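Local structure of KLLA0E08119p (Kluyveromyces lactis, 3VA7) at residues K926-P931 with P1072-E1077; K983-G988 with V1000-R1005; L1169-Y1174 with G1229-V1234; R1177-V1182 with V1195-A1200. The protein probably carboxylates urea using ATP, hydrogencarbonate and covalently held biotin, as the urea carboxylase portion of a longer two-activity enzyme of urea degradation. One frame throughout, in Å; residues are numbered along the deposited sequence.

Interaction 1 (K926-P931 with P1072-E1077)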
loop_
_atom_site.group_PDB
_atom_site.type_symbol
_atom_site.label_atom_id
_atom_site.label_comp_id
_atom_site.label_asym_id
_atom_site.label_seq_id
_atom_site.Cartn_x
_atom_site.Cartn_y
_atom_site.Cartn_z
ATOM N N LYS A 926 -1.719 26.556 4.005
ATOM C CA LYS A 926 -2.981 25.773 4.164
ATOM C C LYS A 926 -3.310 25.445 5.641
ATOM O O LYS A 926 -2.448 24.993 6.395
ATOM C CB LYS A 926 -3.016 24.484 3.307
ATOM C CG LYS A 926 -2.956 24.719 1.797
ATOM C CD LYS A 926 -3.227 23.461 0.966
ATOM C CE LYS A 926 -2.552 23.552 -0.437
ATOM N NZ LYS A 926 -1.052 23.146 -0.442
ATOM N N ILE A 927 -4.549 25.719 6.035
ATOM C CA ILE A 927 -5.055 25.513 7.427
ATOM C C ILE A 927 -5.934 24.286 7.467
ATOM O O ILE A 927 -7.002 24.258 6.859
ATOM C CB ILE A 927 -5.922 26.728 7.955
ATOM C CG1 ILE A 927 -5.147 28.040 7.844
ATOM C CG2 ILE A 927 -6.352 26.514 9.392
ATOM C CD1 ILE A 927 -6.061 29.218 7.795
ATOM N N PHE A 928 -5.446 23.281 8.171
ATOM C CA PHE A 928 -6.138 22.017 8.328
ATOM C C PHE A 928 -6.811 21.975 9.704
ATOM O O PHE A 928 -6.142 22.194 10.737
ATOM C CB PHE A 928 -5.122 20.854 8.220
ATOM C CG PHE A 928 -4.678 20.538 6.793
ATOM C CD1 PHE A 928 -3.771 21.356 6.136
ATOM C CD2 PHE A 928 -5.204 19.441 6.108
ATOM C CE1 PHE A 928 -3.359 21.089 4.782
ATOM C CE2 PHE A 928 -4.805 19.170 4.761
ATOM C CZ PHE A 928 -3.860 19.999 4.111
ATOM N N LYS A 929 -8.110 21.668 9.725
ATOM C CA LYS A 929 -8.798 21.370 10.975
ATOM C C LYS A 929 -9.133 19.885 11.071
ATOM O O LYS A 929 -9.971 19.345 10.291
ATOM C CB LYS A 929 -10.057 22.233 11.093
ATOM C CG LYS A 929 -9.714 23.600 11.683
ATOM C CD LYS A 929 -10.702 24.646 11.302
ATOM C CE LYS A 929 -10.195 25.994 11.839
ATOM N NZ LYS A 929 -11.146 27.056 11.395
ATOM N N LEU A 930 -8.485 19.217 12.019
ATOM C CA LEU A 930 -8.481 17.768 12.023
ATOM C C LEU A 930 -9.064 17.183 13.318
ATOM O O LEU A 930 -8.667 17.608 14.425
ATOM C CB LEU A 930 -7.025 17.290 11.841
ATOM C CG LEU A 930 -6.280 17.602 10.519
ATOM C CD1 LEU A 930 -4.968 16.908 10.503
ATOM C CD2 LEU A 930 -7.110 17.137 9.314
ATOM N N PRO A 931 -9.971 16.190 13.204
ATOM C CA PRO A 931 -10.588 15.608 14.388
ATOM C C PRO A 931 -9.578 14.821 15.185
ATOM O O PRO A 931 -8.811 14.069 14.610
ATOM C CB PRO A 931 -11.611 14.626 13.809
ATOM C CG PRO A 931 -11.097 14.317 12.461
ATOM C CD PRO A 931 -10.377 15.487 11.974
ATOM N N PRO A 1072 5.366 22.410 4.617
ATOM C CA PRO A 1072 5.901 23.363 5.611
ATOM C C PRO A 1072 5.229 24.718 5.508
ATOM O O PRO A 1072 4.911 25.193 4.372
ATOM C CB PRO A 1072 7.375 23.464 5.248
ATOM C CG PRO A 1072 7.674 22.097 4.586
ATOM C CD PRO A 1072 6.428 21.732 3.851
ATOM N N PHE A 1073 4.992 25.319 6.685
ATOM C CA PHE A 1073 4.230 26.587 6.837
ATOM C C PHE A 1073 2.709 26.446 6.898
ATOM O O PHE A 1073 2.057 27.399 7.272
ATOM C CB PHE A 1073 4.609 27.640 5.790
ATOM C CG PHE A 1073 6.043 28.011 5.816
ATOM C CD1 PHE A 1073 6.851 27.787 4.704
ATOM C CD2 PHE A 1073 6.614 28.551 6.956
ATOM C CE1 PHE A 1073 8.187 28.124 4.752
ATOM C CE2 PHE A 1073 7.971 28.887 7.007
ATOM C CZ PHE A 1073 8.751 28.668 5.932
ATOM N N ASP A 1074 2.157 25.293 6.514
ATOM C CA ASP A 1074 0.780 24.951 6.847
ATOM C C ASP A 1074 0.506 24.930 8.355
ATOM O O ASP A 1074 1.422 24.812 9.223
ATOM C CB ASP A 1074 0.407 23.566 6.321
ATOM C CG ASP A 1074 0.187 23.537 4.794
ATOM O OD1 ASP A 1074 0.194 24.631 4.169
ATOM O OD2 ASP A 1074 0.005 22.414 4.235
ATOM N N GLN A 1075 -0.782 24.972 8.651
ATOM C CA GLN A 1075 -1.257 24.955 10.026
ATOM C C GLN A 1075 -2.244 23.838 10.279
ATOM O O GLN A 1075 -3.207 23.604 9.501
ATOM C CB GLN A 1075 -1.914 26.286 10.380
ATOM C CG GLN A 1075 -0.932 27.369 10.760
ATOM C CD GLN A 1075 -1.495 28.759 10.618
ATOM O OE1 GLN A 1075 -2.459 29.141 11.309
ATOM N NE2 GLN A 1075 -0.896 29.536 9.718
ATOM N N VAL A 1076 -2.017 23.157 11.388
ATOM C CA VAL A 1076 -2.916 22.095 11.814
ATOM C C VAL A 1076 -3.533 22.553 13.070
ATOM O O VAL A 1076 -2.820 22.958 14.001
ATOM C CB VAL A 1076 -2.159 20.767 12.054
ATOM C CG1 VAL A 1076 -3.063 19.705 12.766
ATOM C CG2 VAL A 1076 -1.658 20.219 10.706
ATOM N N GLU A 1077 -4.858 22.492 13.109
ATOM C CA GLU A 1077 -5.643 22.725 14.376
ATOM C C GLU A 1077 -6.423 21.473 14.763
ATOM O O GLU A 1077 -6.970 20.790 13.906
ATOM C CB GLU A 1077 -6.601 23.915 14.273
ATOM C CG GLU A 1077 -5.906 25.283 14.269
ATOM C CD GLU A 1077 -6.910 26.477 14.316
ATOM O OE1 GLU A 1077 -6.818 27.402 13.472
ATOM O OE2 GLU A 1077 -7.796 26.488 15.219
HETATM O O HOH W 1 -0.402 21.325 1.871
#

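Interaction 2 (K983-G988 with V1000-R1005)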
loop_
_atom_site.group_PDB
_atom_site.type_symbol
_atom_site.label_atom_id
_atom_site.label_comp_id
_atom_site.label_asym_id
_atom_site.label_seq_id
_atom_site.Cartn_x
_atom_site.Cartn_y
_atom_site.Cartn_z
ATOM N N LYS A 983 -2.251 26.463 17.525
ATOM C CA LYS A 983 -2.165 26.539 16.078
ATOM C C LYS A 983 -0.778 26.016 15.718
ATOM O O LYS A 983 0.255 26.652 16.024
ATOM C CB LYS A 983 -2.414 27.945 15.626
ATOM C CG LYS A 983 -3.856 28.268 15.315
ATOM C CD LYS A 983 -3.934 29.760 15.072
ATOM C CE LYS A 983 -5.324 30.311 15.241
ATOM N NZ LYS A 983 -5.181 31.783 15.412
ATOM N N PHE A 984 -0.767 24.786 15.191
ATOM C CA PHE A 984 0.468 24.076 14.946
ATOM C C PHE A 984 0.956 24.361 13.529
ATOM O O PHE A 984 0.303 23.960 12.553
ATOM C CB PHE A 984 0.216 22.598 15.083
ATOM C CG PHE A 984 -0.087 22.154 16.464
ATOM C CD1 PHE A 984 -1.358 21.781 16.811
ATOM C CD2 PHE A 984 0.919 22.090 17.430
ATOM C CE1 PHE A 984 -1.636 21.332 18.115
ATOM C CE2 PHE A 984 0.659 21.645 18.728
ATOM C CZ PHE A 984 -0.639 21.274 19.064
ATOM N N MET A 985 2.070 25.098 13.420
ATOM C CA MET A 985 2.704 25.336 12.133
ATOM C C MET A 985 3.656 24.180 11.758
ATOM O O MET A 985 4.638 23.901 12.499
ATOM C CB MET A 985 3.470 26.652 12.126
ATOM C CG MET A 985 4.150 26.882 10.751
ATOM S SD MET A 985 4.630 28.578 10.407
ATOM C CE MET A 985 3.093 29.270 9.821
ATOM N N VAL A 986 3.360 23.509 10.635
ATOM C CA VAL A 986 4.270 22.489 10.106
ATOM C C VAL A 986 5.636 23.101 9.759
ATOM O O VAL A 986 5.719 24.070 8.978
ATOM C CB VAL A 986 3.690 21.873 8.857
ATOM C CG1 VAL A 986 4.531 20.740 8.400
ATOM C CG2 VAL A 986 2.292 21.473 9.139
ATOM N N LEU A 987 6.705 22.580 10.344
ATOM C CA LEU A 987 8.032 23.095 10.022
ATOM C C LEU A 987 8.816 22.254 9.001
ATOM O O LEU A 987 9.714 22.785 8.333
ATOM C CB LEU A 987 8.852 23.266 11.287
ATOM C CG LEU A 987 8.239 24.203 12.332
ATOM C CD1 LEU A 987 9.078 24.243 13.623
ATOM C CD2 LEU A 987 7.983 25.604 11.744
ATOM N N GLY A 988 8.488 20.953 8.910
ATOM C CA GLY A 988 9.120 19.959 8.016
ATOM C C GLY A 988 8.250 18.688 7.875
ATOM O O GLY A 988 7.299 18.508 8.630
ATOM N N VAL A 1000 4.891 23.145 15.444
ATOM C CA VAL A 1000 5.206 23.881 16.669
ATOM C C VAL A 1000 4.102 24.878 16.971
ATOM O O VAL A 1000 3.583 25.526 16.061
ATOM C CB VAL A 1000 6.522 24.646 16.551
ATOM C CG1 VAL A 1000 6.436 25.754 15.513
ATOM C CG2 VAL A 1000 6.943 25.184 17.904
ATOM N N PRO A 1001 3.684 24.967 18.238
ATOM C CA PRO A 1001 2.555 25.862 18.398
ATOM C C PRO A 1001 2.972 27.301 18.059
ATOM O O PRO A 1001 4.120 27.692 18.305
ATOM C CB PRO A 1001 2.198 25.695 19.882
ATOM C CG PRO A 1001 2.746 24.407 20.252
ATOM C CD PRO A 1001 4.008 24.253 19.484
ATOM N N LEU A 1002 2.064 28.057 17.449
ATOM C CA LEU A 1002 2.332 29.442 17.043
ATOM C C LEU A 1002 2.286 30.333 18.265
ATOM O O LEU A 1002 2.950 31.364 18.308
ATOM C CB LEU A 1002 1.349 29.907 15.956
ATOM C CG LEU A 1002 1.722 29.349 14.557
ATOM C CD1 LEU A 1002 0.603 29.488 13.545
ATOM C CD2 LEU A 1002 3.012 30.005 14.030
ATOM N N ASP A 1003 1.562 29.871 19.291
ATOM C CA ASP A 1003 1.523 30.536 20.588
ATOM C C ASP A 1003 2.662 30.028 21.473
ATOM O O ASP A 1003 2.693 28.856 21.797
ATOM C CB ASP A 1003 0.149 30.316 21.248
ATOM C CG ASP A 1003 -0.104 31.252 22.450
ATOM O OD1 ASP A 1003 -1.316 31.569 22.673
ATOM O OD2 ASP A 1003 0.869 31.654 23.169
ATOM N N PRO A 1004 3.608 30.904 21.858
ATOM C CA PRO A 1004 4.742 30.448 22.673
ATOM C C PRO A 1004 4.357 29.875 24.035
ATOM O O PRO A 1004 5.125 29.052 24.600
ATOM C CB PRO A 1004 5.593 31.718 22.826
ATOM C CG PRO A 1004 5.300 32.468 21.552
ATOM C CD PRO A 1004 3.801 32.308 21.441
ATOM N N ARG A 1005 3.203 30.296 24.550
ATOM C CA ARG A 1005 2.645 29.741 25.807
ATOM C C ARG A 1005 2.068 28.347 25.563
ATOM O O ARG A 1005 1.427 27.787 26.458
ATOM C CB ARG A 1005 1.508 30.656 26.358
ATOM C CG ARG A 1005 1.905 32.127 26.426
ATOM C CD ARG A 1005 0.737 33.098 26.538
ATOM N NE ARG A 1005 -0.019 33.324 25.300
ATOM C CZ ARG A 1005 -0.957 34.279 25.171
ATOM N NH1 ARG A 1005 -1.236 35.096 26.206
ATOM N NH2 ARG A 1005 -1.632 34.430 24.032
HETATM O O HOH W 2 -0.392 28.035 19.232
#

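Interaction 3 (L1169-Y1174 with G1229-V1234)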
loop_
_atom_site.group_PDB
_atom_site.type_symbol
_atom_site.label_atom_id
_atom_site.label_comp_id
_atom_site.label_asym_id
_atom_site.label_seq_id
_atom_site.Cartn_x
_atom_site.Cartn_y
_atom_site.Cartn_z
ATOM N N LEU A 1169 7.708 -30.560 21.058
ATOM C CA LEU A 1169 8.576 -29.544 21.618
ATOM C C LEU A 1169 8.429 -28.315 20.732
ATOM O O LEU A 1169 8.363 -28.443 19.492
ATOM C CB LEU A 1169 10.011 -30.044 21.729
ATOM C CG LEU A 1169 10.307 -31.025 22.884
ATOM C CD1 LEU A 1169 11.808 -31.093 23.175
ATOM C CD2 LEU A 1169 9.562 -30.681 24.171
ATOM N N LEU A 1170 8.276 -27.142 21.359
ATOM C CA LEU A 1170 8.102 -25.894 20.579
ATOM C C LEU A 1170 9.258 -24.908 20.737
ATOM O O LEU A 1170 9.687 -24.545 21.840
ATOM C CB LEU A 1170 6.741 -25.242 20.819
ATOM C CG LEU A 1170 5.461 -25.987 20.410
ATOM C CD1 LEU A 1170 4.298 -25.005 20.356
ATOM C CD2 LEU A 1170 5.573 -26.737 19.074
ATOM N N TYR A 1171 9.777 -24.509 19.593
ATOM C CA TYR A 1171 11.005 -23.720 19.519
ATOM C C TYR A 1171 10.686 -22.416 18.799
ATOM O O TYR A 1171 9.870 -22.428 17.848
ATOM C CB TYR A 1171 12.061 -24.496 18.713
ATOM C CG TYR A 1171 12.501 -25.834 19.304
ATOM C CD1 TYR A 1171 13.432 -25.874 20.356
ATOM C CD2 TYR A 1171 12.000 -27.064 18.804
ATOM C CE1 TYR A 1171 13.852 -27.089 20.917
ATOM C CE2 TYR A 1171 12.433 -28.304 19.356
ATOM C CZ TYR A 1171 13.357 -28.293 20.419
ATOM O OH TYR A 1171 13.801 -29.456 21.017
ATOM N N SER A 1172 11.297 -21.296 19.227
ATOM C CA SER A 1172 11.149 -20.049 18.436
ATOM C C SER A 1172 12.126 -19.978 17.273
ATOM O O SER A 1172 13.314 -20.249 17.423
ATOM C CB SER A 1172 11.145 -18.738 19.267
ATOM O OG SER A 1172 12.330 -18.533 19.988
ATOM N N GLU A 1173 11.613 -19.620 16.103
ATOM C CA GLU A 1173 12.463 -19.406 14.974
ATOM C C GLU A 1173 13.469 -18.283 15.154
ATOM O O GLU A 1173 14.569 -18.357 14.590
ATOM C CB GLU A 1173 11.632 -19.133 13.746
ATOM C CG GLU A 1173 12.374 -19.540 12.468
ATOM C CD GLU A 1173 11.415 -19.959 11.365
ATOM O OE1 GLU A 1173 10.450 -19.191 11.111
ATOM O OE2 GLU A 1173 11.615 -21.046 10.763
ATOM N N TYR A 1174 13.111 -17.266 15.939
ATOM C CA TYR A 1174 13.869 -16.038 16.017
ATOM C C TYR A 1174 14.396 -15.695 17.415
ATOM O O TYR A 1174 13.903 -16.215 18.456
ATOM C CB TYR A 1174 13.024 -14.890 15.438
ATOM C CG TYR A 1174 12.599 -15.193 14.003
ATOM C CD1 TYR A 1174 11.249 -15.348 13.632
ATOM C CD2 TYR A 1174 13.580 -15.394 13.017
ATOM C CE1 TYR A 1174 10.913 -15.640 12.311
ATOM C CE2 TYR A 1174 13.258 -15.700 11.717
ATOM C CZ TYR A 1174 11.949 -15.829 11.356
ATOM O OH TYR A 1174 11.750 -16.172 10.015
ATOM N N GLY A 1229 15.914 -20.935 18.048
ATOM C CA GLY A 1229 16.080 -22.371 18.328
ATOM C C GLY A 1229 15.909 -22.814 19.795
ATOM O O GLY A 1229 15.970 -24.009 20.086
ATOM N N ASP A 1230 15.714 -21.866 20.717
ATOM C CA ASP A 1230 15.412 -22.201 22.098
ATOM C C ASP A 1230 14.045 -22.831 22.268
ATOM O O ASP A 1230 13.099 -22.497 21.565
ATOM C CB ASP A 1230 15.475 -20.962 22.963
ATOM C CG ASP A 1230 16.856 -20.608 23.333
ATOM O OD1 ASP A 1230 17.783 -21.226 22.768
ATOM O OD2 ASP A 1230 17.023 -19.719 24.181
ATOM N N LEU A 1231 13.947 -23.751 23.218
ATOM C CA LEU A 1231 12.672 -24.344 23.576
ATOM C C LEU A 1231 11.858 -23.319 24.337
ATOM O O LEU A 1231 12.337 -22.716 25.296
ATOM C CB LEU A 1231 12.898 -25.572 24.466
ATOM C CG LEU A 1231 11.655 -26.371 24.863
ATOM C CD1 LEU A 1231 11.054 -27.126 23.672
ATOM C CD2 LEU A 1231 12.016 -27.278 25.991
ATOM N N VAL A 1232 10.606 -23.161 23.931
ATOM C CA VAL A 1232 9.753 -22.096 24.476
ATOM C C VAL A 1232 8.431 -22.618 25.150
ATOM O O VAL A 1232 7.937 -22.048 26.151
ATOM C CB VAL A 1232 9.529 -21.035 23.382
ATOM C CG1 VAL A 1232 8.543 -21.510 22.337
ATOM C CG2 VAL A 1232 9.109 -19.789 23.984
ATOM N N ALA A 1233 7.897 -23.715 24.610
ATOM C CA ALA A 1233 6.783 -24.423 25.222
ATOM C C ALA A 1233 6.813 -25.915 24.878
ATOM O O ALA A 1233 7.492 -26.345 23.907
ATOM C CB ALA A 1233 5.467 -23.820 24.777
ATOM N N VAL A 1234 6.068 -26.693 25.672
ATOM C CA VAL A 1234 5.796 -28.109 25.385
ATOM C C VAL A 1234 4.298 -28.346 25.368
ATOM O O VAL A 1234 3.593 -27.946 26.295
ATOM C CB VAL A 1234 6.403 -29.048 26.438
ATOM C CG1 VAL A 1234 6.228 -30.482 25.996
ATOM C CG2 VAL A 1234 7.876 -28.744 26.663
#

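Interaction 4 (R1177-V1182 with V1195-A1200)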
loop_
_atom_site.group_PDB
_atom_site.type_symbol
_atom_site.label_atom_id
_atom_site.label_comp_id
_atom_site.label_asym_id
_atom_site.label_seq_id
_atom_site.Cartn_x
_atom_site.Cartn_y
_atom_site.Cartn_z
ATOM N N ARG A 1177 12.747 -10.961 22.731
ATOM C CA ARG A 1177 12.480 -10.854 24.153
ATOM C C ARG A 1177 11.046 -11.258 24.398
ATOM O O ARG A 1177 10.142 -10.781 23.681
ATOM C CB ARG A 1177 12.637 -9.412 24.614
ATOM C CG ARG A 1177 12.524 -9.144 26.155
ATOM C CD ARG A 1177 12.847 -7.675 26.415
ATOM N NE ARG A 1177 12.251 -7.075 27.621
ATOM C CZ ARG A 1177 10.951 -7.089 27.946
ATOM N NH1 ARG A 1177 10.008 -7.734 27.192
ATOM N NH2 ARG A 1177 10.592 -6.460 29.077
ATOM N N PHE A 1178 10.827 -12.098 25.428
ATOM C CA PHE A 1178 9.507 -12.692 25.687
ATOM C C PHE A 1178 8.547 -11.641 26.131
ATOM O O PHE A 1178 8.776 -10.922 27.103
ATOM C CB PHE A 1178 9.626 -13.805 26.728
ATOM C CG PHE A 1178 8.334 -14.545 27.017
ATOM C CD1 PHE A 1178 8.125 -15.824 26.502
ATOM C CD2 PHE A 1178 7.339 -13.972 27.841
ATOM C CE1 PHE A 1178 6.948 -16.533 26.798
ATOM C CE2 PHE A 1178 6.169 -14.657 28.122
ATOM C CZ PHE A 1178 5.989 -15.957 27.612
ATOM N N TRP A 1179 7.448 -11.570 25.410
ATOM C CA TRP A 1179 6.459 -10.534 25.623
ATOM C C TRP A 1179 5.422 -10.990 26.639
ATOM O O TRP A 1179 5.340 -10.423 27.743
ATOM C CB TRP A 1179 5.803 -10.209 24.293
ATOM C CG TRP A 1179 4.832 -9.036 24.301
ATOM C CD1 TRP A 1179 4.178 -8.504 25.378
ATOM C CD2 TRP A 1179 4.385 -8.295 23.151
ATOM N NE1 TRP A 1179 3.386 -7.453 24.971
ATOM C CE2 TRP A 1179 3.477 -7.316 23.610
ATOM C CE3 TRP A 1179 4.678 -8.360 21.780
ATOM C CZ2 TRP A 1179 2.846 -6.405 22.756
ATOM C CZ3 TRP A 1179 4.056 -7.426 20.922
ATOM C CH2 TRP A 1179 3.137 -6.469 21.427
ATOM N N LYS A 1180 4.654 -12.016 26.266
ATOM C CA LYS A 1180 3.504 -12.487 27.047
ATOM C C LYS A 1180 3.010 -13.852 26.505
ATOM O O LYS A 1180 3.219 -14.163 25.303
ATOM C CB LYS A 1180 2.360 -11.451 27.028
ATOM C CG LYS A 1180 1.726 -11.260 25.650
ATOM C CD LYS A 1180 0.538 -10.357 25.685
ATOM C CE LYS A 1180 0.398 -9.659 24.355
ATOM N NZ LYS A 1180 -0.443 -8.482 24.537
ATOM N N PRO A 1181 2.365 -14.671 27.358
ATOM C CA PRO A 1181 1.887 -15.944 26.796
ATOM C C PRO A 1181 0.528 -15.774 26.133
ATOM O O PRO A 1181 -0.165 -14.829 26.438
ATOM C CB PRO A 1181 1.777 -16.843 28.027
ATOM C CG PRO A 1181 1.479 -15.904 29.173
ATOM C CD PRO A 1181 2.083 -14.562 28.808
ATOM N N VAL A 1182 0.163 -16.657 25.217
ATOM C CA VAL A 1182 -1.198 -16.667 24.677
ATOM C C VAL A 1182 -2.109 -17.637 25.457
ATOM O O VAL A 1182 -3.164 -17.238 25.987
ATOM C CB VAL A 1182 -1.215 -17.049 23.171
ATOM C CG1 VAL A 1182 -2.706 -17.214 22.633
ATOM C CG2 VAL A 1182 -0.407 -16.028 22.369
ATOM N N VAL A 1195 0.628 -19.997 21.127
ATOM C CA VAL A 1195 0.976 -20.427 22.495
ATOM C C VAL A 1195 1.673 -19.351 23.274
ATOM O O VAL A 1195 1.258 -19.049 24.396
ATOM C CB VAL A 1195 1.915 -21.634 22.536
ATOM C CG1 VAL A 1195 2.113 -22.106 24.014
ATOM C CG2 VAL A 1195 1.412 -22.764 21.610
ATOM N N ILE A 1196 2.758 -18.812 22.695
ATOM C CA ILE A 1196 3.433 -17.639 23.254
ATOM C C ILE A 1196 3.791 -16.525 22.241
ATOM O O ILE A 1196 3.829 -16.745 21.031
ATOM C CB ILE A 1196 4.674 -18.016 24.080
ATOM C CG1 ILE A 1196 5.862 -18.294 23.156
ATOM C CG2 ILE A 1196 4.385 -19.170 25.011
ATOM C CD1 ILE A 1196 7.114 -17.596 23.586
ATOM N N ILE A 1197 4.031 -15.319 22.758
ATOM C CA ILE A 1197 4.413 -14.184 21.936
ATOM C C ILE A 1197 5.800 -13.608 22.306
ATOM O O ILE A 1197 6.141 -13.387 23.475
ATOM C CB ILE A 1197 3.343 -13.090 21.977
ATOM C CG1 ILE A 1197 1.993 -13.581 21.422
ATOM C CG2 ILE A 1197 3.740 -11.925 21.156
ATOM C CD1 ILE A 1197 0.843 -12.566 21.714
ATOM N N ILE A 1198 6.581 -13.340 21.271
ATOM C CA ILE A 1198 7.947 -12.813 21.397
ATOM C C ILE A 1198 7.881 -11.468 20.729
ATOM O O ILE A 1198 7.026 -11.239 19.868
ATOM C CB ILE A 1198 8.908 -13.895 20.676
ATOM C CG1 ILE A 1198 9.217 -15.045 21.640
ATOM C CG2 ILE A 1198 10.168 -13.389 19.970
ATOM C CD1 ILE A 1198 9.405 -14.588 23.063
ATOM N N GLU A 1199 8.719 -10.532 21.122
ATOM C CA GLU A 1199 9.033 -9.473 20.131
ATOM C C GLU A 1199 10.353 -9.809 19.483
ATOM O O GLU A 1199 11.378 -9.899 20.170
ATOM C CB GLU A 1199 9.065 -8.037 20.703
ATOM C CG GLU A 1199 9.203 -6.962 19.593
ATOM C CD GLU A 1199 9.311 -5.544 20.123
ATOM O OE1 GLU A 1199 9.953 -5.311 21.184
ATOM O OE2 GLU A 1199 8.767 -4.634 19.461
ATOM N N ALA A 1200 10.312 -10.007 18.173
ATOM C CA ALA A 1200 11.510 -10.204 17.358
ATOM C C ALA A 1200 11.470 -9.230 16.186
ATOM O O ALA A 1200 10.461 -9.164 15.457
ATOM C CB ALA A 1200 11.552 -11.591 16.838
#

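Interaction 1 (K926-P931 with P1072-E1077)
In the mixed beta-sheet of the carboxyltransferase region, strands 922-934 and 1075-1081 run side by side in parallel, pairing Ile927 with Gln1075, Phe928 with Val1076 and Lys929 with Glu1077. The ladder is regular: Gln1075 N donates to Lys926 O (2.8 Å), Phe928 N to Gln1075 O, Glu1077 N to Phe928 O, and Leu930 N to Glu1077 O (2.9 Å). At its start a side chain stands in for a backbone carbonyl. Asp1074 OD1 accepts Lys926 N at 2.7 Å, met from above the carboxylate plane. The aliphatic start of Lys926 lies alongside this carboxylate; its chain then bends at the last torsion (83°), and a water bridges the ends, 3.0 Å from Lys926 NZ and 2.6 Å from Asp1074 OD2. Phe928 CE1 approaches the same OD2 to 3.7 Å, ring and carboxylate planes 42° apart. On the Phe928 side of the sheet Val1076 presents CG1 to Leu930 CD1 (4.1 Å) and CG2 to Phe928 CB. Thr1071 N also donates to Asp1074 OD2, so the buried carboxylate is gripped by two backbone amides and a water, which probably keeps it ionised, helped by the nearby lysine charge.

Interaction 2 (K983-G988 with V1000-R1005)
Leu1002 folds its side chain over the start of strand 984-989. With CG anti to its carbonyl carbon (chi1 -78°), the branch point lies against Lys983 O and Met985 CB; CD1 reaches Lys983 CB, and CD2 sits 3.9 Å from Met985 CB. The backbone N of Leu1002 donates to the same Lys983 O at 2.7 Å. Met985 and Val1000 form the hydrogen-bonded pair, Met985 N to Val1000 O and Val1000 N to Met985 O, both 3.1 Å. Val1000 holds CG1 in the crowded position between its backbone N and carbonyl carbon (chi1 66°), and this methyl is the one that meets Leu987 CD1, at 3.6 Å. On the other side of the ribbon, Phe984 leans obliquely on the ring of Pro1001, CE2 to CG 3.8 Å. A water accepts from both Lys983 N and Asp1003 N, joining the two segments just outside the paired residues. Beyond it the chain turns, and Arg1005 grips Asp1003 side-on: NE lies 2.8 Å from OD2, in the guanidinium plane and on the syn lone pair, and NH2 bonds to OD1. Arg1005 N reaches OD2 from the anti side, so two donors pin that oxygen. This is a beta hairpin of the carboxyltransferase region, its second strand running out into an Asx turn at Asp1003 and a short 3-10 segment.

Interaction 3 (L1169-Y1174 with G1229-V1234)
Leu1170 is the pivot of this antiparallel pairing, sitting opposite both Val1232 and Ala1233 in a classic beta bulge. Its N donates to Ala1233 O at 2.8 Å; its O takes Val1232 N at 2.7 Å and, weakly, Ala1233 N at 3.4 Å. Its CB faces the methyl of Ala1233. On the other face Leu1231 does most of the work. With CG anti to the backbone N (chi1 -176°), it carries CD1 back across the neighbouring strand, where the methyl lies over one face of the Tyr1171 ring, offset toward the rim. This CH-pi contact measures 4.2 Å from CD1 to the ring centroid. The same CD1 touches Leu1169 CB at 3.7 Å and rests against the backbone of Leu1170, so three consecutive residues share one methyl. Leu1169 in turn lies alongside Val1234, CD2 to CG2 3.6 Å. Past the bulge the pairing continues: Ser1172 N binds Asp1230 O, and Gly1229 N binds Ser1172 O at 2.8 Å. Strand 1168-1171 forms an outer edge of a four-stranded antiparallel sheet, with 1231-1235 separating it from 1213-1218. The face carrying Leu1170 and Ala1233 packs on the second sheet of the biotinyl domain, where both rest on Val1195; Val1232 reaches Ile1196.

Interaction 4 (R1177-V1182 with V1195-A1200)
The Phe1178 ring has Ile1197 O over one face, 4.3 Å above the plane and toward the rim, while the CD1 methyls of Ile1196 and Ile1198 approach it obliquely. Ile1196 CD1 comes to 3.4 Å of Phe1178 CE1, and Ile1198 CD1 to 3.8 Å of Phe1178 CB; both side chains cross the phenylalanine at about a right angle. On the other side of the sheet, Lys1180 CE lies over one face of the Trp1179 indole, Ile1198 O is at its edge, and Ile1197 CG2 meets CE3 obliquely at 3.7 Å. Trp1179 has CG anti to its backbone N (chi1 -174°) and runs beside Ile1197; its NE1 is bound by Glu948. Ile1197, which has the largest area buried by the contact, also takes Val1182 CG2 on its CG1 at 3.6 Å. Trp1179 and Lys1180 both face it in a classic bulge: Ile1197 O accepts Trp1179 N at 3.0 Å and, weakly, Lys1180 N at 3.4 Å. At the far end Arg1177 and Glu1199 exchange two backbone bonds. The carboxylate of the buried Glu1199 leads off to a salt bridge with Arg945 and hydrogen bonds with Thr1018 and Asn696, consistent with docking against the carboxyltransferase region. These antiparallel strands belong to the flattened beta-barrel of a biotinyl domain; strand 1194-1200 leads into the Ala-Met-Lys turn whose Lys1202 lies at the biotin.

From the N terminus, residues 926-931 come first and wait until 1072-1077 for their partner, so interaction 1 closes a long loop. Interaction 2, a local hairpin, forms wholly within it. The two meet directly: segment 1072-1077 lies between 926-931 and 983-988 in one sheet, with probable hydrogen bonds from Phe1073 N to Val986 O and from Val1076 N to Phe984 O. Farther on, 1169-1174 opens interaction 3, interaction 4 forms and finishes inside that loop, and 1229-1234 closes it near the C terminus. Interactions 3 and 4 sit on facing sheets of the biotinyl domain. Centres of interactions 1 and 4 are about 40 Å apart, the two pairs belonging to separate domains.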